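Local coordinates for protein putative isochorismatase (Burkholderia xenovorans, PDB 3OQP) that probably acts as a hydrolase of the isochorismatase family, related to the nicotinamidases, though its substrate is not established, at residues E26-Q31 against E160-F165. Numbering follows the deposited sequence.
Sequences EYPDVQ and EIHRVF
P28 and H162 meet through a CH-pi contact, in which the proline packs on a face of the imidazole while both ring nitrogens keep their hydrogen-bond partners in the surroundings. CD of P28 stands 3.5 Å from the centroid of the H162 ring and only 12° off the ring normal, and CG of P28 reaches over toward NE2 of H162 at 3.6 Å. P28 follows a cis peptide bond, and while its ring lies over the imidazole, Y27 meets the same histidine at CD2. This aromatic pair is looser: the Y27 and H162 rings, inclined at 60°, meet obliquely, and CD2 of H162 comes to the edge of the tyrosine ring, 3.9 Å from its CD1. H162 carries CG anti to its backbone N (chi1 -178°), which extends the imidazole from the helix to both partners. No hydrogen bond joins the two segments; instead OG1 of T119 holds ND1 of the buried imidazole and the carbonyl O of H141 holds NE2, which should fix its rotation beneath the proline. The contact thus sets the turn leading into helix 30-47, where E26 and Y27 form a beta bulge opposite S146, against helix 158-173, whose R163 and E160 exchange salt bridges with E160 and R163 of the second subunit.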
loop_
_atom_site.group_PDB
_atom_site.type_symbol
_atom_site.label_atom_id
_atom_site.label_comp_id
_atom_site.label_asym_id
_atom_site.label_seq_id
_atom_site.Cartn_x
_atom_site.Cartn_y
_atom_site.Cartn_z
ATOM N N GLU A 26 -12.773 10.530 8.580
ATOM C CA GLU A 26 -14.194 10.127 8.649
ATOM C C GLU A 26 -14.420 8.702 9.112
ATOM O O GLU A 26 -15.522 8.414 9.516
ATOM C CB GLU A 26 -14.938 10.298 7.337
ATOM C CG GLU A 26 -14.984 11.725 6.929
ATOM C CD GLU A 26 -15.923 12.003 5.741
ATOM O OE1 GLU A 26 -16.682 11.084 5.306
ATOM O OE2 GLU A 26 -15.875 13.174 5.294
ATOM N N TYR A 27 -13.468 7.777 9.063
ATOM C CA TYR A 27 -13.738 6.426 9.551
ATOM C C TYR A 27 -12.434 5.761 9.920
ATOM O O TYR A 27 -11.474 5.851 9.152
ATOM C CB TYR A 27 -14.366 5.573 8.472
ATOM C CG TYR A 27 -14.935 4.315 9.071
ATOM C CD1 TYR A 27 -14.132 3.203 9.253
ATOM C CD2 TYR A 27 -16.248 4.254 9.537
ATOM C CE1 TYR A 27 -14.624 2.015 9.820
ATOM C CE2 TYR A 27 -16.762 3.085 10.123
ATOM C CZ TYR A 27 -15.964 1.974 10.272
ATOM O OH TYR A 27 -16.507 0.809 10.810
ATOM N N PRO A 28 -12.361 5.150 11.105
ATOM C CA PRO A 28 -13.313 5.230 12.202
ATOM C C PRO A 28 -13.521 6.686 12.619
ATOM O O PRO A 28 -12.799 7.622 12.245
ATOM C CB PRO A 28 -12.630 4.416 13.320
ATOM C CG PRO A 28 -11.758 3.446 12.569
ATOM C CD PRO A 28 -11.227 4.268 11.423
ATOM N N ASP A 29 -14.521 6.893 13.462
ATOM C CA ASP A 29 -14.745 8.215 14.047
ATOM C C ASP A 29 -13.448 8.767 14.642
ATOM O O ASP A 29 -12.776 8.097 15.414
ATOM C CB ASP A 29 -15.803 8.093 15.131
ATOM C CG ASP A 29 -16.127 9.418 15.769
ATOM O OD1 ASP A 29 -16.981 10.171 15.248
ATOM O OD2 ASP A 29 -15.528 9.701 16.812
ATOM N N VAL A 30 -13.153 10.021 14.372
ATOM C CA VAL A 30 -11.878 10.524 14.745
ATOM C C VAL A 30 -11.715 10.707 16.238
ATOM O O VAL A 30 -10.616 10.594 16.777
ATOM C CB VAL A 30 -11.525 11.815 13.972
ATOM C CG1 VAL A 30 -12.363 12.996 14.472
ATOM C CG2 VAL A 30 -9.996 12.073 14.047
ATOM N N GLN A 31 -12.783 11.040 16.944
ATOM C CA GLN A 31 -12.657 11.128 18.383
ATOM C C GLN A 31 -12.369 9.796 19.012
ATOM O O GLN A 31 -11.615 9.697 19.976
ATOM C CB GLN A 31 -13.858 11.808 19.006
ATOM C CG GLN A 31 -14.046 13.272 18.591
ATOM C CD GLN A 31 -12.851 14.152 18.964
ATOM O OE1 GLN A 31 -12.260 14.001 20.021
ATOM N NE2 GLN A 31 -12.465 15.046 18.050
ATOM N N GLU A 160 -14.914 2.274 3.310
ATOM C CA GLU A 160 -14.471 1.275 2.334
ATOM C C GLU A 160 -12.932 1.272 2.298
ATOM O O GLU A 160 -12.291 0.228 2.273
ATOM C CB GLU A 160 -14.986 1.551 0.928
ATOM C CG GLU A 160 -16.408 1.241 0.660
ATOM C CD GLU A 160 -16.848 1.660 -0.725
ATOM O OE1 GLU A 160 -16.494 2.800 -1.169
ATOM O OE2 GLU A 160 -17.595 0.876 -1.354
ATOM N N ILE A 161 -12.328 2.452 2.272
ATOM C CA ILE A 161 -10.858 2.552 2.209
ATOM C C ILE A 161 -10.250 1.875 3.459
ATOM O O ILE A 161 -9.322 1.092 3.350
ATOM C CB ILE A 161 -10.366 3.988 2.020
ATOM C CG1 ILE A 161 -10.854 4.521 0.681
ATOM C CG2 ILE A 161 -8.814 4.051 2.164
ATOM C CD1 ILE A 161 -10.551 5.964 0.413
ATOM N N HIS A 162 -10.695 2.262 4.640
ATOM C CA HIS A 162 -10.144 1.756 5.860
ATOM C C HIS A 162 -10.323 0.267 6.012
ATOM O O HIS A 162 -9.411 -0.442 6.411
ATOM C CB HIS A 162 -10.720 2.511 7.059
ATOM C CG HIS A 162 -10.165 2.092 8.379
ATOM N ND1 HIS A 162 -8.932 2.499 8.844
ATOM C CD2 HIS A 162 -10.707 1.316 9.337
ATOM C CE1 HIS A 162 -8.764 1.990 10.056
ATOM N NE2 HIS A 162 -9.824 1.276 10.381
ATOM N N ARG A 163 -11.512 -0.205 5.659
ATOM C CA ARG A 163 -11.792 -1.632 5.688
ATOM C C ARG A 163 -10.928 -2.429 4.710
ATOM O O ARG A 163 -10.354 -3.487 5.075
ATOM C CB ARG A 163 -13.267 -1.933 5.482
ATOM C CG ARG A 163 -13.610 -3.407 5.416
ATOM C CD ARG A 163 -15.096 -3.781 5.561
ATOM N NE ARG A 163 -15.898 -2.895 4.720
ATOM C CZ ARG A 163 -16.116 -3.048 3.419
ATOM N NH1 ARG A 163 -15.694 -4.110 2.774
ATOM N NH2 ARG A 163 -16.791 -2.123 2.758
ATOM N N VAL A 164 -10.920 -2.014 3.469
ATOM C CA VAL A 164 -10.092 -2.652 2.458
ATOM C C VAL A 164 -8.655 -2.761 2.955
ATOM O O VAL A 164 -8.041 -3.778 2.875
ATOM C CB VAL A 164 -10.226 -1.997 1.081
ATOM C CG1 VAL A 164 -9.005 -2.336 0.213
ATOM C CG2 VAL A 164 -11.523 -2.441 0.393
ATOM N N PHE A 165 -8.084 -1.638 3.398
ATOM C CA PHE A 165 -6.709 -1.654 3.843
ATOM C C PHE A 165 -6.533 -2.541 5.066
ATOM O O PHE A 165 -5.555 -3.291 5.142
ATOM C CB PHE A 165 -6.135 -0.220 4.040
ATOM C CG PHE A 165 -5.545 0.355 2.791
ATOM C CD1 PHE A 165 -6.340 0.871 1.801
ATOM C CD2 PHE A 165 -4.157 0.342 2.627
ATOM C CE1 PHE A 165 -5.805 1.360 0.656
ATOM C CE2 PHE A 165 -3.621 0.862 1.487
ATOM C CZ PHE A 165 -4.442 1.352 0.506
#